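Local coordinates for protein beta-1,4-galactanase (Thielavia heterothallica, PDB 1HJS) that hydrolyses internal beta-1,4-galactosidic linkages in the galactan backbone of type I arabinogalactans, as a family 53 glycoside hydrolase of clan GH-A, at residues V76-Y82 and T128-N134; K174-D180 and F206-S212. All blocks are in the same frame, centred on the assembly; numbering follows the deposited sequence.

Interaction 1 of 2, residues V76-Y82 and T128-N134; sequences VYIDFHY and TIVSIGN
Two side-chain oxygens, Asp-79 OD2 and Asn-134 OD1, approach each other to 2.6 Å across the contact, and Arg-45 forms a salt bridge with Asp-79 at the same oxygen. The amide of Asn-134 also lies stacked on the imidazole of His-81, the two planes only 13° apart. Asn-134 CB sits over the ring face, 3.6 Å from the centroid of the His-81 ring, and Asn-134 CG follows at 3.4 Å from His-81 NE2. This is possible because CG stands anti to the backbone N (chi1 -175°), which carries the amide alongside the ring. Ala-87 holds both groups, its N bonded to His-81 ND1 and its O to Asn-134 ND2. The setting is the catalytic end of a (beta/alpha)8 barrel, where the parallel strands 75-80 and 129-132 are the third and fourth; Asn-134 directly precedes Glu-135, the probable proton donor, in the Asn-Glu pair characteristic of clan GH-A. Further down, Ser-131 N bonds to Ile-78 O at 2.9 Å. Tyr-77 takes Ile-129 CG2 over one face, 4.0 Å from its ring centroid, and a water links Tyr-77 OH to Ser-131 OG in the barrel interior. On the outward face Phe-80 CE2 meets Val-130 CG1 at 3.6 Å; Val-130 also packs on Ile-164 of helix 150-165.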
loop_
_atom_site.group_PDB
_atom_site.type_symbol
_atom_site.label_atom_id
_atom_site.label_comp_id
_atom_site.label_asym_id
_atom_site.label_seq_id
_atom_site.Cartn_x
_atom_site.Cartn_y
_atom_site.Cartn_z
ATOM N N VAL A 76 -6.806 9.420 3.859
ATOM C CA VAL A 76 -5.394 9.166 3.606
ATOM C C VAL A 76 -4.866 7.929 4.330
ATOM O O VAL A 76 -5.116 7.729 5.518
ATOM C CB VAL A 76 -4.540 10.392 4.000
ATOM C CG1 VAL A 76 -3.056 10.109 3.763
ATOM C CG2 VAL A 76 -4.983 11.604 3.187
ATOM N N TYR A 77 -4.131 7.111 3.586
ATOM C CA TYR A 77 -3.528 5.881 4.084
ATOM C C TYR A 77 -2.018 6.115 4.010
ATOM O O TYR A 77 -1.441 6.187 2.926
ATOM C CB TYR A 77 -3.993 4.721 3.183
ATOM C CG TYR A 77 -3.248 3.388 3.224
ATOM C CD1 TYR A 77 -2.096 3.195 3.988
ATOM C CD2 TYR A 77 -3.679 2.334 2.415
ATOM C CE1 TYR A 77 -1.381 1.976 3.930
ATOM C CE2 TYR A 77 -2.982 1.130 2.349
ATOM C CZ TYR A 77 -1.835 0.958 3.099
ATOM O OH TYR A 77 -1.127 -0.212 2.961
ATOM N N ILE A 78 -1.394 6.270 5.171
ATOM C CA ILE A 78 0.044 6.499 5.251
ATOM C C ILE A 78 0.791 5.169 5.324
ATOM O O ILE A 78 0.531 4.343 6.194
ATOM C CB ILE A 78 0.406 7.346 6.498
ATOM C CG1 ILE A 78 -0.098 8.780 6.315
ATOM C CG2 ILE A 78 1.914 7.318 6.739
ATOM C CD1 ILE A 78 0.595 9.553 5.199
ATOM N N ASP A 79 1.724 4.977 4.400
ATOM C CA ASP A 79 2.517 3.756 4.342
ATOM C C ASP A 79 3.965 4.051 4.712
ATOM O O ASP A 79 4.745 4.503 3.880
ATOM C CB ASP A 79 2.428 3.163 2.928
ATOM C CG ASP A 79 3.357 1.975 2.716
ATOM O OD1 ASP A 79 3.861 1.402 3.703
ATOM O OD2 ASP A 79 3.569 1.605 1.541
ATOM N N PHE A 80 4.313 3.819 5.977
ATOM C CA PHE A 80 5.678 4.045 6.439
ATOM C C PHE A 80 6.576 2.928 5.937
ATOM O O PHE A 80 6.340 1.761 6.254
ATOM C CB PHE A 80 5.754 4.041 7.973
ATOM C CG PHE A 80 5.220 5.280 8.623
ATOM C CD1 PHE A 80 5.800 6.519 8.372
ATOM C CD2 PHE A 80 4.157 5.203 9.521
ATOM C CE1 PHE A 80 5.331 7.670 9.010
ATOM C CE2 PHE A 80 3.677 6.353 10.168
ATOM C CZ PHE A 80 4.267 7.584 9.911
ATOM N N HIS A 81 7.593 3.274 5.154
ATOM C CA HIS A 81 8.532 2.269 4.666
ATOM C C HIS A 81 9.662 2.085 5.678
ATOM O O HIS A 81 10.414 1.110 5.609
ATOM C CB HIS A 81 9.132 2.676 3.312
ATOM C CG HIS A 81 8.235 2.402 2.144
ATOM N ND1 HIS A 81 8.713 1.954 0.930
ATOM C CD2 HIS A 81 6.893 2.512 2.001
ATOM C CE1 HIS A 81 7.702 1.798 0.092
ATOM N NE2 HIS A 81 6.587 2.130 0.717
ATOM N N TYR A 82 9.770 3.017 6.624
ATOM C CA TYR A 82 10.825 2.970 7.633
ATOM C C TYR A 82 12.170 2.713 6.967
ATOM O O TYR A 82 12.922 1.809 7.351
ATOM C CB TYR A 82 10.535 1.888 8.680
ATOM C CG TYR A 82 9.308 2.171 9.532
ATOM C CD1 TYR A 82 9.100 3.435 10.088
ATOM C CD2 TYR A 82 8.380 1.167 9.820
ATOM C CE1 TYR A 82 8.002 3.691 10.913
ATOM C CE2 TYR A 82 7.276 1.414 10.646
ATOM C CZ TYR A 82 7.099 2.680 11.189
ATOM O OH TYR A 82 6.036 2.930 12.025
ATOM N N THR A 128 -6.704 7.522 7.830
ATOM C CA THR A 128 -7.661 6.502 8.231
ATOM C C THR A 128 -6.917 5.186 8.432
ATOM O O THR A 128 -7.359 4.321 9.181
ATOM C CB THR A 128 -8.759 6.316 7.164
ATOM O OG1 THR A 128 -8.152 6.177 5.874
ATOM C CG2 THR A 128 -9.691 7.516 7.150
ATOM N N ILE A 129 -5.774 5.063 7.763
ATOM C CA ILE A 129 -4.949 3.860 7.842
ATOM C C ILE A 129 -3.466 4.210 7.884
ATOM O O ILE A 129 -3.012 5.134 7.209
ATOM C CB ILE A 129 -5.158 2.943 6.605
ATOM C CG1 ILE A 129 -6.626 2.539 6.485
ATOM C CG2 ILE A 129 -4.266 1.701 6.716
ATOM C CD1 ILE A 129 -6.927 1.727 5.227
ATOM N N VAL A 130 -2.715 3.465 8.686
ATOM C CA VAL A 130 -1.274 3.647 8.773
ATOM C C VAL A 130 -0.646 2.262 8.801
ATOM O O VAL A 130 -0.982 1.452 9.659
ATOM C CB VAL A 130 -0.842 4.384 10.065
ATOM C CG1 VAL A 130 0.682 4.401 10.166
ATOM C CG2 VAL A 130 -1.383 5.808 10.065
ATOM N N SER A 131 0.237 1.969 7.852
ATOM C CA SER A 131 0.894 0.673 7.869
ATOM C C SER A 131 2.261 0.881 8.495
ATOM O O SER A 131 2.977 1.822 8.148
ATOM C CB SER A 131 1.046 0.087 6.453
ATOM O OG SER A 131 2.004 0.786 5.677
ATOM N N ILE A 132 2.605 0.027 9.451
ATOM C CA ILE A 132 3.907 0.114 10.091
ATOM C C ILE A 132 4.848 -0.801 9.310
ATOM O O ILE A 132 5.124 -1.937 9.705
ATOM C CB ILE A 132 3.828 -0.293 11.587
ATOM C CG1 ILE A 132 3.049 -1.599 11.751
ATOM C CG2 ILE A 132 3.144 0.818 12.378
ATOM C CD1 ILE A 132 2.905 -2.050 13.197
ATOM N N GLY A 133 5.315 -0.279 8.179
ATOM C CA GLY A 133 6.207 -1.016 7.307
ATOM C C GLY A 133 5.541 -1.312 5.970
ATOM O O GLY A 133 4.315 -1.290 5.858
ATOM N N ASN A 134 6.351 -1.586 4.954
ATOM C CA ASN A 134 5.834 -1.909 3.627
ATOM C C ASN A 134 6.392 -3.271 3.233
ATOM O O ASN A 134 7.611 -3.445 3.162
ATOM C CB ASN A 134 6.279 -0.859 2.603
ATOM C CG ASN A 134 5.671 -1.096 1.225
ATOM O OD1 ASN A 134 4.514 -0.755 0.973
ATOM N ND2 ASN A 134 6.448 -1.696 0.334
HETATM O O HOH W 1 1.448 -0.580 3.235
HETATM O O HOH W 2 4.741 1.083 -1.388
HETATM O O HOH W 3 9.034 -1.315 5.699
#

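Interaction 2 of 2, residues K174-D180 and F206-S212; sequences KIMIHLD and FDMMGVS
His-178 reaches across to Ser-212 with a short hydrogen bond, NE2 to OG at 2.7 Å, the hydroxyl oxygen lying within 8° of the imidazole plane. His-178 CG stands anti to the backbone N (chi1 172°), which carries NE2 across to the serine. Ser-212 OG is also bonded to Glu-135, the probable proton donor, an arrangement consistent with the histidine helping to orient the serine beside that carboxylate. Were His-178 replaced by alanine, Ser-212 OG would lose its NE2 donor, and the hydroxyl, though still near Glu-135, would probably be less fixed in rotation. Toward the start of the strands the two are laced by a parallel ladder, in which Gly-210 N donates to Ile-177 O at 2.9 Å and Gly-210 O receives Leu-179 N. The absence of a side chain at Gly-210 matters here: a beta carbon would come within 2.7 Å of Met-176 SD, whose chain folds over that spot. Next along, Met-176 CB and Met-208 CB touch at 3.9 Å. At the beginning of the pairing Asp-207 grips Ile-175 twice. Its OD2 takes Ile-175 N through the anti lone pair in an almost straight bond (2.9 Å, 176°). Ile-175 O in turn accepts from both Asp-207 N, at 2.7 Å, and Met-208 N. On the face away from Met-176 and His-178, Ile-177 CD1 stands over the centre of the Phe-206 ring, 3.6 Å from the centroid, while Lys-239 makes a cation-pi contact with that ring. These strands bracket helix 185-196 in a beta-alpha-beta unit of the barrel. That helix covers Ile-177 and Leu-179, helix 223-237 covers Met-209 and Val-211, and within the barrel Met-176 and His-178 pack against Val-244 of strand 240-245.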
loop_
_atom_site.group_PDB
_atom_site.type_symbol
_atom_site.label_atom_id
_atom_site.label_comp_id
_atom_site.label_asym_id
_atom_site.label_seq_id
_atom_site.Cartn_x
_atom_site.Cartn_y
_atom_site.Cartn_z
ATOM N N LYS A 174 -6.362 3.283 11.731
ATOM C CA LYS A 174 -6.341 1.843 11.907
ATOM C C LYS A 174 -4.881 1.484 11.637
ATOM O O LYS A 174 -4.268 2.017 10.705
ATOM C CB LYS A 174 -7.259 1.163 10.891
ATOM C CG LYS A 174 -8.740 1.383 11.172
ATOM C CD LYS A 174 -9.610 0.739 10.105
ATOM C CE LYS A 174 -11.095 0.909 10.421
ATOM N NZ LYS A 174 -11.955 0.394 9.313
ATOM N N ILE A 175 -4.313 0.606 12.455
ATOM C CA ILE A 175 -2.920 0.217 12.277
ATOM C C ILE A 175 -2.832 -1.053 11.442
ATOM O O ILE A 175 -3.465 -2.063 11.750
ATOM C CB ILE A 175 -2.234 0.017 13.637
ATOM C CG1 ILE A 175 -2.274 1.334 14.418
ATOM C CG2 ILE A 175 -0.794 -0.430 13.437
ATOM C CD1 ILE A 175 -1.777 1.231 15.845
ATOM N N MET A 176 -2.036 -0.994 10.382
ATOM C CA MET A 176 -1.901 -2.128 9.475
ATOM C C MET A 176 -0.502 -2.708 9.341
ATOM O O MET A 176 0.489 -1.988 9.390
ATOM C CB MET A 176 -2.382 -1.715 8.081
ATOM C CG MET A 176 -2.072 -2.728 6.984
ATOM S SD MET A 176 -2.402 -2.046 5.347
ATOM C CE MET A 176 -4.178 -2.115 5.311
ATOM N N ILE A 177 -0.446 -4.028 9.183
ATOM C CA ILE A 177 0.801 -4.741 8.947
ATOM C C ILE A 177 0.612 -5.216 7.513
ATOM O O ILE A 177 -0.419 -5.806 7.172
ATOM C CB ILE A 177 0.989 -5.936 9.901
ATOM C CG1 ILE A 177 1.362 -5.416 11.294
ATOM C CG2 ILE A 177 2.083 -6.860 9.376
ATOM C CD1 ILE A 177 1.493 -6.504 12.357
ATOM N N HIS A 178 1.607 -4.942 6.677
ATOM C CA HIS A 178 1.543 -5.254 5.257
ATOM C C HIS A 178 2.614 -6.227 4.765
ATOM O O HIS A 178 3.807 -5.957 4.877
ATOM C CB HIS A 178 1.645 -3.931 4.479
ATOM C CG HIS A 178 1.779 -4.089 2.996
ATOM N ND1 HIS A 178 2.342 -3.114 2.198
ATOM C CD2 HIS A 178 1.419 -5.095 2.163
ATOM C CE1 HIS A 178 2.325 -3.515 0.938
ATOM N NE2 HIS A 178 1.771 -4.713 0.891
ATOM N N LEU A 179 2.161 -7.352 4.211
ATOM C CA LEU A 179 3.034 -8.383 3.654
ATOM C C LEU A 179 2.751 -8.514 2.153
ATOM O O LEU A 179 1.656 -8.194 1.687
ATOM C CB LEU A 179 2.762 -9.733 4.334
ATOM C CG LEU A 179 3.508 -10.085 5.625
ATOM C CD1 LEU A 179 3.539 -8.912 6.574
ATOM C CD2 LEU A 179 2.852 -11.314 6.257
ATOM N N ASP A 180 3.736 -8.983 1.396
ATOM C CA ASP A 180 3.552 -9.164 -0.042
ATOM C C ASP A 180 2.892 -10.522 -0.304
ATOM O O ASP A 180 2.516 -11.229 0.633
ATOM C CB ASP A 180 4.907 -9.095 -0.751
ATOM C CG ASP A 180 5.787 -10.290 -0.443
ATOM O OD1 ASP A 180 5.781 -10.755 0.716
ATOM O OD2 ASP A 180 6.492 -10.762 -1.361
ATOM N N PHE A 206 -2.564 -4.120 16.575
ATOM C CA PHE A 206 -2.857 -3.657 15.222
ATOM C C PHE A 206 -4.278 -4.024 14.821
ATOM O O PHE A 206 -4.917 -4.862 15.462
ATOM C CB PHE A 206 -1.824 -4.173 14.203
ATOM C CG PHE A 206 -1.835 -5.657 13.997
ATOM C CD1 PHE A 206 -1.361 -6.516 14.980
ATOM C CD2 PHE A 206 -2.293 -6.196 12.797
ATOM C CE1 PHE A 206 -1.339 -7.893 14.773
ATOM C CE2 PHE A 206 -2.276 -7.572 12.576
ATOM C CZ PHE A 206 -1.797 -8.424 13.567
ATOM N N ASP A 207 -4.770 -3.399 13.756
ATOM C CA ASP A 207 -6.149 -3.601 13.333
ATOM C C ASP A 207 -6.377 -4.217 11.962
ATOM O O ASP A 207 -7.435 -4.797 11.707
ATOM C CB ASP A 207 -6.861 -2.250 13.380
ATOM C CG ASP A 207 -6.561 -1.485 14.653
ATOM O OD1 ASP A 207 -6.967 -1.964 15.727
ATOM O OD2 ASP A 207 -5.913 -0.416 14.584
ATOM N N MET A 208 -5.395 -4.095 11.082
ATOM C CA MET A 208 -5.559 -4.595 9.728
ATOM C C MET A 208 -4.378 -5.381 9.190
ATOM O O MET A 208 -3.236 -5.187 9.602
ATOM C CB MET A 208 -5.798 -3.422 8.774
ATOM C CG MET A 208 -6.861 -2.441 9.188
ATOM S SD MET A 208 -6.939 -1.084 7.974
ATOM C CE MET A 208 -7.987 -1.826 6.721
ATOM N N MET A 209 -4.681 -6.265 8.246
ATOM C CA MET A 209 -3.672 -7.060 7.567
ATOM C C MET A 209 -3.808 -6.704 6.100
ATOM O O MET A 209 -4.864 -6.917 5.495
ATOM C CB MET A 209 -3.921 -8.556 7.754
ATOM C CG MET A 209 -3.768 -9.025 9.185
ATOM S SD MET A 209 -3.940 -10.808 9.329
ATOM C CE MET A 209 -3.151 -11.062 10.918
ATOM N N GLY A 210 -2.752 -6.135 5.534
ATOM C CA GLY A 210 -2.795 -5.773 4.131
ATOM C C GLY A 210 -1.896 -6.695 3.331
ATOM O O GLY A 210 -0.905 -7.203 3.853
ATOM N N VAL A 211 -2.247 -6.928 2.072
ATOM C CA VAL A 211 -1.436 -7.781 1.220
ATOM C C VAL A 211 -1.300 -7.170 -0.163
ATOM O O VAL A 211 -2.192 -6.457 -0.627
ATOM C CB VAL A 211 -2.063 -9.182 1.038
ATOM C CG1 VAL A 211 -2.231 -9.861 2.387
ATOM C CG2 VAL A 211 -3.405 -9.070 0.321
ATOM N N SER A 212 -0.170 -7.437 -0.807
ATOM C CA SER A 212 0.042 -6.976 -2.170
ATOM C C SER A 212 -0.456 -8.149 -3.014
ATOM O O SER A 212 -0.342 -9.305 -2.600
ATOM C CB SER A 212 1.528 -6.745 -2.455
ATOM O OG SER A 212 2.067 -5.716 -1.643
#

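Both interactions are buried pairings of adjacent parallel strands in one eight-stranded barrel, and they are coupled directly, since strands 129-132 and 174-179 are neighbours joined by backbone bonds between Val-130, Ile-132 and Met-176. Their outward faces are alike in being apolar under the surrounding helices. They differ inside: in interaction 1 the interior carries tyrosine, acid and serine groups with ordered water, whereas interaction 2 is lined lower down by Met-176, which Tyr-77 also touches, and Met-208. The strand segments of interaction 1 run almost parallel, while those of interaction 2 diverge by 34°. At the catalytic end both deliver polar groups to Glu-135 and Glu-245, with Asn-134 and His-178 in contact.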